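Local coordinates for protein anopheles gambiae adenosine kinase (Anopheles gambiae, PDB 3LOO) that phosphorylates the 5'-hydroxyl of adenosine to give AMP, probably with ATP as donor, and is held here with bis(adenosine)-5'-tetraphosphate in its pocket, at residues 114-119 against 124-129; 163-168 against 172-177; 249-254 against 261-266. All blocks are in the same frame, centred on the assembly; numbering follows the deposited sequence.

Interaction 1 (114-119 against 124-129); sequences ILEERA and VNVQYQ
Glu-116 of helix 110-122 runs alongside the ring of Tyr-128, in the opposite direction to that side chain, toward the backbone of strand 125-131. Its CB still lies 4.1 Å from Tyr-128 CE2; the next atom, CG, closes to 3.3 Å from the same CE2, approaching the ring obliquely. A bend there, with chi2 near -104°, brings CD to Val-126 CG2 at 3.8 Å. The carboxylate plane stands 76° from the ring plane. At the tip, OE1 accepts a hydrogen bond from a water 3.1 Å away. That water also donates to Val-126 O and accepts from Tyr-128 N, so one molecule satisfies two backbone polar atoms and ties them to the helix side chain. Arg-130 adds a long, weak ion pair to OE1.

The tyrosine ring is located from several directions. Val-126 CB sits over the centre of one face, Glu-116 N lies in the ring plane at its edge, and OH passes 3.3 Å from Leu-115 CB before hydrogen-bonding to Gln-84. About one turn further along the helix, Ala-119 CB packs on Val-126 CG1 at 3.7 Å, and the chain turns back through Val-124 N, which donates to Ala-119 O at 3.1 Å with an N-H...O angle of 141°.

The short axes approach to 8.8 Å and run roughly antiparallel. Strand 100-107, helix 110-122 and strand 125-131 follow in chain order with the two strands paired in parallel, a beta-alpha-beta unit at one end of the main sheet, as fits the ribokinase-like fold of pfkB kinases.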
loop_
_atom_site.group_PDB
_atom_site.type_symbol
_atom_site.label_atom_id
_atom_site.label_comp_id
_atom_site.label_asym_id
_atom_site.label_seq_id
_atom_site.Cartn_x
_atom_site.Cartn_y
_atom_site.Cartn_z
ATOM N N ILE A 114 2.644 6.146 18.571
ATOM C CA ILE A 114 2.408 4.722 18.346
ATOM C C ILE A 114 2.938 4.293 16.960
ATOM O O ILE A 114 3.616 3.252 16.841
ATOM C CB ILE A 114 0.894 4.331 18.488
ATOM C CG1 ILE A 114 0.408 4.472 19.950
ATOM C CG2 ILE A 114 0.656 2.906 17.989
ATOM C CD1 ILE A 114 -1.088 4.831 20.066
ATOM N N LEU A 115 2.635 5.091 15.920
ATOM C CA LEU A 115 3.076 4.782 14.534
ATOM C C LEU A 115 4.617 4.861 14.428
ATOM O O LEU A 115 5.265 3.956 13.949
ATOM C CB LEU A 115 2.436 5.756 13.533
ATOM C CG LEU A 115 0.906 5.683 13.425
ATOM C CD1 LEU A 115 0.448 6.524 12.231
ATOM C CD2 LEU A 115 0.411 4.213 13.301
ATOM N N GLU A 116 5.175 5.965 14.869
ATOM C CA GLU A 116 6.623 6.157 14.900
ATOM C C GLU A 116 7.385 5.013 15.554
ATOM O O GLU A 116 8.327 4.458 14.988
ATOM C CB GLU A 116 6.901 7.393 15.713
ATOM C CG GLU A 116 7.113 8.613 14.920
ATOM C CD GLU A 116 8.552 8.970 14.873
ATOM O OE1 GLU A 116 8.902 10.045 14.316
ATOM O OE2 GLU A 116 9.334 8.158 15.395
ATOM N N GLU A 117 6.976 4.683 16.776
ATOM C CA GLU A 117 7.657 3.656 17.531
ATOM C C GLU A 117 7.553 2.309 16.872
ATOM O O GLU A 117 8.574 1.650 16.746
ATOM C CB GLU A 117 7.184 3.625 18.993
ATOM C CG GLU A 117 7.635 4.904 19.691
ATOM C CD GLU A 117 7.268 4.975 21.158
ATOM O OE1 GLU A 117 6.230 4.398 21.554
ATOM O OE2 GLU A 117 8.026 5.637 21.912
ATOM N N ARG A 118 6.353 1.885 16.442
ATOM C CA ARG A 118 6.228 0.587 15.747
ATOM C C ARG A 118 7.039 0.527 14.443
ATOM O O ARG A 118 7.735 -0.454 14.169
ATOM C CB ARG A 118 4.763 0.221 15.405
ATOM C CG ARG A 118 3.818 0.173 16.596
ATOM C CD ARG A 118 3.793 -1.171 17.380
ATOM N NE ARG A 118 3.108 -0.946 18.669
ATOM C CZ ARG A 118 1.781 -0.876 18.856
ATOM N NH1 ARG A 118 0.921 -1.060 17.845
ATOM N NH2 ARG A 118 1.305 -0.627 20.073
ATOM N N ALA A 119 6.930 1.550 13.606
ATOM C CA ALA A 119 7.634 1.489 12.330
ATOM C C ALA A 119 9.176 1.564 12.550
ATOM O O ALA A 119 9.909 0.796 11.949
ATOM C CB ALA A 119 7.131 2.559 11.365
ATOM N N VAL A 124 12.178 0.634 9.821
ATOM C CA VAL A 124 11.949 1.753 8.908
ATOM C C VAL A 124 12.596 3.026 9.399
ATOM O O VAL A 124 12.515 3.378 10.601
ATOM C CB VAL A 124 10.415 1.974 8.678
ATOM C CG1 VAL A 124 10.163 3.035 7.612
ATOM C CG2 VAL A 124 9.762 0.625 8.299
ATOM N N ASN A 125 13.216 3.740 8.463
ATOM C CA ASN A 125 13.607 5.103 8.686
ATOM C C ASN A 125 12.368 5.965 8.371
ATOM O O ASN A 125 12.089 6.261 7.208
ATOM C CB ASN A 125 14.809 5.477 7.799
ATOM C CG ASN A 125 15.221 6.925 7.959
ATOM O OD1 ASN A 125 14.617 7.653 8.739
ATOM N ND2 ASN A 125 16.258 7.358 7.224
ATOM N N VAL A 126 11.642 6.378 9.408
ATOM C CA VAL A 126 10.442 7.182 9.179
ATOM C C VAL A 126 10.807 8.654 9.104
ATOM O O VAL A 126 11.486 9.176 9.975
ATOM C CB VAL A 126 9.317 6.990 10.237
ATOM C CG1 VAL A 126 9.084 5.519 10.485
ATOM C CG2 VAL A 126 9.665 7.688 11.483
ATOM N N GLN A 127 10.354 9.289 8.046
ATOM C CA GLN A 127 10.639 10.704 7.831
ATOM C C GLN A 127 9.318 11.444 7.708
ATOM O O GLN A 127 8.932 11.914 6.638
ATOM C CB GLN A 127 11.549 10.846 6.626
ATOM C CG GLN A 127 12.933 10.231 6.876
ATOM C CD GLN A 127 13.790 11.046 7.844
ATOM O OE1 GLN A 127 14.523 10.483 8.671
ATOM N NE2 GLN A 127 13.728 12.372 7.727
ATOM N N TYR A 128 8.591 11.453 8.828
ATOM C CA TYR A 128 7.247 12.052 8.885
ATOM C C TYR A 128 7.318 13.578 8.807
ATOM O O TYR A 128 8.092 14.201 9.532
ATOM C CB TYR A 128 6.522 11.710 10.194
ATOM C CG TYR A 128 6.095 10.268 10.438
ATOM C CD1 TYR A 128 5.790 9.367 9.394
ATOM C CD2 TYR A 128 5.982 9.808 11.744
ATOM C CE1 TYR A 128 5.383 8.034 9.695
ATOM C CE2 TYR A 128 5.553 8.508 12.039
ATOM C CZ TYR A 128 5.262 7.626 11.018
ATOM O OH TYR A 128 4.872 6.323 11.385
ATOM N N GLN A 129 6.499 14.164 7.944
ATOM C CA GLN A 129 6.108 15.560 8.078
ATOM C C GLN A 129 5.129 15.653 9.275
ATOM O O GLN A 129 4.440 14.691 9.608
ATOM C CB GLN A 129 5.446 16.043 6.772
ATOM C CG GLN A 129 5.085 17.527 6.706
ATOM C CD GLN A 129 4.614 17.948 5.322
ATOM O OE1 GLN A 129 4.312 17.120 4.477
ATOM N NE2 GLN A 129 4.541 19.246 5.093
HETATM O O HOH W 1 9.775 11.065 11.533
#

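Interaction 2 (163-168 against 172-177); sequences EHLRSD and AYLQGA
The peptide carbonyl of Asp-168 is the flat group that meets Ala-172. Ala-172 N donates to Asp-168 O at 3.1 Å, with an N-H...O angle of 154°. Ala-172 CB stands 3.6 Å from Asp-168 O as well. The two larger flat groups face elsewhere: the imidazole of His-164 and the ring of Tyr-173 both rest against strand 125-131.

The apolar half of the contact is a single pair, Leu-165 CB against Leu-174 CD1 at 4.1 Å. Leu-174 sets CG anti to its carbonyl carbon (chi1 -70°), and the branch CD1 does the touching, while Leu-165 offers the root of its side chain. Both leucines also lie on Phe-103 of strand 100-107, so their pairing faces the sheet, whereas Asp-168 and Ala-172 are exposed.

Ser-167 occupies the N-cap position, its OG making a weak hydrogen bond to Asn-170 N. Asn-170 in turn gives its side-chain amide to His-164 O. With the four-residue spacing of the Asp-168 to Ala-172 bond, this is the capped first turn of an alpha-helix, here helix 168-176 leading into strand 179-183 of the main sheet.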
loop_
_atom_site.group_PDB
_atom_site.type_symbol
_atom_site.label_atom_id
_atom_site.label_comp_id
_atom_site.label_asym_id
_atom_site.label_seq_id
_atom_site.Cartn_x
_atom_site.Cartn_y
_atom_site.Cartn_z
ATOM N N GLU A 163 6.714 20.252 -0.420
ATOM C CA GLU A 163 7.825 20.949 0.189
ATOM C C GLU A 163 8.579 20.038 1.160
ATOM O O GLU A 163 9.785 20.158 1.289
ATOM C CB GLU A 163 7.372 22.241 0.907
ATOM C CG GLU A 163 5.903 22.753 0.662
ATOM C CD GLU A 163 5.523 22.952 -0.809
ATOM O OE1 GLU A 163 6.216 23.718 -1.522
ATOM O OE2 GLU A 163 4.520 22.344 -1.252
ATOM N N HIS A 164 7.877 19.112 1.825
ATOM C CA HIS A 164 8.540 18.175 2.762
ATOM C C HIS A 164 9.680 17.424 2.077
ATOM O O HIS A 164 10.716 17.114 2.687
ATOM C CB HIS A 164 7.526 17.184 3.366
ATOM C CG HIS A 164 8.117 16.226 4.362
ATOM N ND1 HIS A 164 8.635 16.632 5.577
ATOM C CD2 HIS A 164 8.245 14.876 4.332
ATOM C CE1 HIS A 164 9.060 15.574 6.250
ATOM N NE2 HIS A 164 8.838 14.495 5.516
ATOM N N LEU A 165 9.481 17.127 0.800
ATOM C CA LEU A 165 10.482 16.414 0.030
ATOM C C LEU A 165 11.624 17.316 -0.450
ATOM O O LEU A 165 12.633 16.813 -0.929
ATOM C CB LEU A 165 9.845 15.700 -1.152
ATOM C CG LEU A 165 8.702 14.725 -0.859
ATOM C CD1 LEU A 165 8.227 14.110 -2.178
ATOM C CD2 LEU A 165 9.096 13.642 0.168
ATOM N N ARG A 166 11.463 18.631 -0.309
ATOM C CA ARG A 166 12.456 19.588 -0.818
ATOM C C ARG A 166 13.486 20.088 0.201
ATOM O O ARG A 166 14.327 20.910 -0.157
ATOM C CB ARG A 166 11.775 20.804 -1.451
ATOM C CG ARG A 166 11.399 20.614 -2.904
ATOM C CD ARG A 166 11.122 21.969 -3.572
ATOM N NE ARG A 166 9.806 22.513 -3.243
ATOM C CZ ARG A 166 8.664 22.095 -3.791
ATOM N NH1 ARG A 166 8.673 21.108 -4.687
ATOM N NH2 ARG A 166 7.510 22.650 -3.438
ATOM N N SER A 167 13.418 19.639 1.452
ATOM C CA SER A 167 14.511 19.925 2.378
ATOM C C SER A 167 15.804 19.233 1.861
ATOM O O SER A 167 15.738 18.266 1.109
ATOM C CB SER A 167 14.174 19.510 3.815
ATOM O OG SER A 167 14.095 18.095 3.935
ATOM N N ASP A 168 16.967 19.746 2.254
ATOM C CA ASP A 168 18.250 19.189 1.814
ATOM C C ASP A 168 18.371 17.699 2.154
ATOM O O ASP A 168 18.807 16.899 1.321
ATOM C CB ASP A 168 19.423 19.984 2.427
ATOM C CG ASP A 168 19.523 21.416 1.883
ATOM O OD1 ASP A 168 18.785 21.776 0.930
ATOM O OD2 ASP A 168 20.359 22.190 2.412
ATOM N N ALA A 172 18.382 14.497 -0.517
ATOM C CA ALA A 172 19.464 13.501 -0.544
ATOM C C ALA A 172 18.881 12.061 -0.473
ATOM O O ALA A 172 19.347 11.148 -1.143
ATOM C CB ALA A 172 20.481 13.756 0.608
ATOM N N TYR A 173 17.835 11.890 0.323
ATOM C CA TYR A 173 17.137 10.587 0.402
ATOM C C TYR A 173 16.495 10.178 -0.950
ATOM O O TYR A 173 16.635 9.036 -1.367
ATOM C CB TYR A 173 16.069 10.610 1.468
ATOM C CG TYR A 173 16.548 10.531 2.906
ATOM C CD1 TYR A 173 17.650 9.735 3.271
ATOM C CD2 TYR A 173 15.853 11.201 3.918
ATOM C CE1 TYR A 173 18.058 9.646 4.617
ATOM C CE2 TYR A 173 16.241 11.102 5.259
ATOM C CZ TYR A 173 17.353 10.322 5.591
ATOM O OH TYR A 173 17.728 10.203 6.906
ATOM N N LEU A 174 15.870 11.122 -1.652
ATOM C CA LEU A 174 15.299 10.839 -2.988
ATOM C C LEU A 174 16.430 10.518 -3.981
ATOM O O LEU A 174 16.347 9.550 -4.747
ATOM C CB LEU A 174 14.457 12.022 -3.497
ATOM C CG LEU A 174 13.133 12.247 -2.752
ATOM C CD1 LEU A 174 12.431 13.450 -3.378
ATOM C CD2 LEU A 174 12.217 10.996 -2.782
ATOM N N GLN A 175 17.498 11.317 -3.931
ATOM C CA GLN A 175 18.634 11.131 -4.859
ATOM C C GLN A 175 19.304 9.796 -4.664
ATOM O O GLN A 175 19.722 9.186 -5.641
ATOM C CB GLN A 175 19.662 12.251 -4.703
ATOM C CG GLN A 175 19.181 13.553 -5.318
ATOM C CD GLN A 175 20.218 14.692 -5.259
ATOM O OE1 GLN A 175 19.863 15.880 -5.320
ATOM N NE2 GLN A 175 21.498 14.332 -5.164
ATOM N N GLY A 176 19.378 9.321 -3.419
ATOM C CA GLY A 176 20.056 8.050 -3.111
ATOM C C GLY A 176 19.225 6.793 -3.240
ATOM O O GLY A 176 19.746 5.666 -3.152
ATOM N N ALA A 177 17.912 6.938 -3.445
ATOM C CA ALA A 177 17.087 5.734 -3.456
ATOM C C ALA A 177 17.268 5.057 -4.777
ATOM O O ALA A 177 17.568 5.720 -5.781
ATOM C CB ALA A 177 15.610 6.078 -3.240
#

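Interaction 3 (249-254 against 261-266); sequences FNYGTE and KRIAAL
Leu-266 N donates to Ile-263 O at 3.1 Å, beside two weak bonds given by Ala-265 N, and both Leu-266 and Ile-263 bring their side chains to Tyr-251. Just beyond, Arg-275 NH1 bonds both Ala-264 O and Leu-266 O, gathering two carbonyls at the end of helix 256-264. The other partner segment holds a Schellman motif: Asn-250, with positive phi, closes helix 239-248, and the chain then loops over to helix 256-264. The contact packs the loop that follows helix 239-248 onto the next helix of the pfkB kinase fold, 256-264.

No hydrogen bond spans the segments; the evidence for the contact is how the Tyr-251 ring is surrounded. Arg-262 CB lies over one face, 4.0 Å from the ring centroid and 30° off the normal, a CH-pi contact. The rest of the arginine folds back over that face, because its chain bends at chi2 (-89°) and again at chi3. The two side chains run past each other in opposite directions, and NH2 ends 3.1 Å from Tyr-251 CD1. The guanidinium is not stacked flat: its plane makes 41° with the ring, and CD1 stands over its rim. On the opposite face of the tyrosine, Phe-249 CB sits 3.7 Å above the plane, also toward the rim.

At the ring edge, near its plane, Ile-263 CG1 meets Tyr-251 CE2 at 4.2 Å. Ile-263 is the buried member and continues inward onto Leu-245 and Val-277, while Arg-262 is exposed and has a long, weak ion pair with Glu-258. At the hydroxyl end, Leu-266 CD1 approaches Tyr-251 OH at 4.5 Å. Back at the tyrosine's own backbone, Arg-262 NH1 comes within 3.6 Å of Tyr-251 O.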
loop_
_atom_site.group_PDB
_atom_site.type_symbol
_atom_site.label_atom_id
_atom_site.label_comp_id
_atom_site.label_asym_id
_atom_site.label_seq_id
_atom_site.Cartn_x
_atom_site.Cartn_y
_atom_site.Cartn_z
ATOM N N PHE A 249 -11.637 2.404 -17.548
ATOM C CA PHE A 249 -10.859 2.474 -18.769
ATOM C C PHE A 249 -11.603 1.828 -19.936
ATOM O O PHE A 249 -11.075 1.764 -21.033
ATOM C CB PHE A 249 -9.499 1.777 -18.586
ATOM C CG PHE A 249 -8.458 2.630 -17.910
ATOM C CD1 PHE A 249 -7.233 2.854 -18.523
ATOM C CD2 PHE A 249 -8.680 3.168 -16.646
ATOM C CE1 PHE A 249 -6.236 3.622 -17.890
ATOM C CE2 PHE A 249 -7.701 3.954 -16.011
ATOM C CZ PHE A 249 -6.484 4.180 -16.632
ATOM N N ASN A 250 -12.803 1.312 -19.677
ATOM C CA ASN A 250 -13.700 0.813 -20.714
ATOM C C ASN A 250 -13.159 -0.401 -21.450
ATOM O O ASN A 250 -13.247 -0.481 -22.668
ATOM C CB ASN A 250 -14.056 1.934 -21.706
ATOM C CG ASN A 250 -14.843 3.069 -21.047
ATOM O OD1 ASN A 250 -15.810 2.836 -20.288
ATOM N ND2 ASN A 250 -14.432 4.307 -21.333
ATOM N N TYR A 251 -12.617 -1.352 -20.703
ATOM C CA TYR A 251 -12.053 -2.544 -21.314
ATOM C C TYR A 251 -13.111 -3.513 -21.787
ATOM O O TYR A 251 -12.856 -4.294 -22.684
ATOM C CB TYR A 251 -11.050 -3.235 -20.371
ATOM C CG TYR A 251 -9.747 -2.482 -20.246
ATOM C CD1 TYR A 251 -9.455 -1.407 -21.103
ATOM C CD2 TYR A 251 -8.774 -2.868 -19.307
ATOM C CE1 TYR A 251 -8.255 -0.722 -21.014
ATOM C CE2 TYR A 251 -7.550 -2.192 -19.222
ATOM C CZ TYR A 251 -7.312 -1.129 -20.060
ATOM O OH TYR A 251 -6.127 -0.460 -19.965
ATOM N N GLY A 252 -14.294 -3.439 -21.190
ATOM C CA GLY A 252 -15.403 -4.320 -21.524
ATOM C C GLY A 252 -15.163 -5.760 -21.130
ATOM O O GLY A 252 -15.714 -6.679 -21.744
ATOM N N THR A 253 -14.336 -5.986 -20.112
ATOM C CA THR A 253 -14.080 -7.358 -19.667
ATOM C C THR A 253 -13.860 -7.420 -18.170
ATOM O O THR A 253 -13.403 -6.454 -17.565
ATOM C CB THR A 253 -12.837 -7.966 -20.404
ATOM O OG1 THR A 253 -12.620 -9.299 -19.953
ATOM C CG2 THR A 253 -11.569 -7.146 -20.140
ATOM N N GLU A 254 -14.164 -8.564 -17.581
ATOM C CA GLU A 254 -13.851 -8.805 -16.188
ATOM C C GLU A 254 -12.811 -9.905 -16.012
ATOM O O GLU A 254 -12.505 -10.283 -14.892
ATOM C CB GLU A 254 -15.116 -9.092 -15.377
ATOM C CG GLU A 254 -15.825 -7.817 -15.079
ATOM C CD GLU A 254 -17.079 -7.978 -14.269
ATOM O OE1 GLU A 254 -17.359 -9.096 -13.784
ATOM O OE2 GLU A 254 -17.778 -6.957 -14.111
ATOM N N LYS A 261 -2.927 -7.870 -19.114
ATOM C CA LYS A 261 -2.226 -7.699 -20.392
ATOM C C LYS A 261 -2.405 -6.304 -20.961
ATOM O O LYS A 261 -1.437 -5.705 -21.425
ATOM C CB LYS A 261 -2.671 -8.752 -21.422
ATOM C CG LYS A 261 -2.389 -10.186 -20.987
ATOM C CD LYS A 261 -3.211 -11.193 -21.824
ATOM C CE LYS A 261 -2.486 -12.508 -21.888
ATOM N NZ LYS A 261 -3.433 -13.633 -22.210
ATOM N N ARG A 262 -3.643 -5.798 -20.950
ATOM C CA ARG A 262 -3.923 -4.464 -21.465
ATOM C C ARG A 262 -3.174 -3.400 -20.665
ATOM O O ARG A 262 -2.596 -2.479 -21.248
ATOM C CB ARG A 262 -5.438 -4.116 -21.417
ATOM C CG ARG A 262 -6.389 -4.923 -22.300
ATOM C CD ARG A 262 -6.566 -4.335 -23.695
ATOM N NE ARG A 262 -7.495 -3.196 -23.832
ATOM C CZ ARG A 262 -8.833 -3.279 -23.989
ATOM N NH1 ARG A 262 -9.492 -4.446 -23.947
ATOM N NH2 ARG A 262 -9.525 -2.165 -24.150
ATOM N N ILE A 263 -3.222 -3.489 -19.336
ATOM C CA ILE A 263 -2.471 -2.518 -18.514
ATOM C C ILE A 263 -0.946 -2.616 -18.795
ATOM O O ILE A 263 -0.274 -1.594 -18.985
ATOM C CB ILE A 263 -2.717 -2.724 -17.011
ATOM C CG1 ILE A 263 -4.216 -2.540 -16.648
ATOM C CG2 ILE A 263 -1.774 -1.804 -16.185
ATOM C CD1 ILE A 263 -4.569 -3.186 -15.233
ATOM N N ALA A 264 -0.435 -3.846 -18.821
ATOM C CA ALA A 264 1.004 -4.096 -19.030
ATOM C C ALA A 264 1.465 -3.467 -20.358
ATOM O O ALA A 264 2.582 -2.953 -20.437
ATOM C CB ALA A 264 1.332 -5.581 -19.000
ATOM N N ALA A 265 0.569 -3.464 -21.360
ATOM C CA ALA A 265 0.930 -3.035 -22.719
ATOM C C ALA A 265 0.840 -1.543 -22.933
ATOM O O ALA A 265 1.196 -1.068 -23.996
ATOM C CB ALA A 265 0.090 -3.808 -23.788
ATOM N N LEU A 266 0.401 -0.782 -21.932
ATOM C CA LEU A 266 0.305 0.656 -22.072
ATOM C C LEU A 266 1.655 1.304 -22.360
ATOM O O LEU A 266 2.697 0.805 -21.910
ATOM C CB LEU A 266 -0.335 1.302 -20.830
ATOM C CG LEU A 266 -1.843 1.116 -20.569
ATOM C CD1 LEU A 266 -2.168 1.436 -19.113
ATOM C CD2 LEU A 266 -2.683 1.997 -21.502
#

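Interaction 1 is a buried contact, interaction 2 is partly buried, and interaction 3 lies at the surface. The first two adjoin at Gln-127, whose side chain starts away from helix 110-122: His-164 NE2 of the loop probably hydrogen-bonds Gln-127 O at 2.8 Å, and Tyr-173 of helix 168-176 packs on the Gln-127 side chain. Interaction 2 thus lines strand 125-131 on the face turned from the helix of interaction 1. Interaction 3 stands apart, its centre about 37 Å from that of interaction 1, across the chain's centre. The chemistry follows place: a bridging water and close aliphatic-aromatic packing, then a helix's own backbone bond plus one leucine pair, then an arginine laid over a tyrosine face.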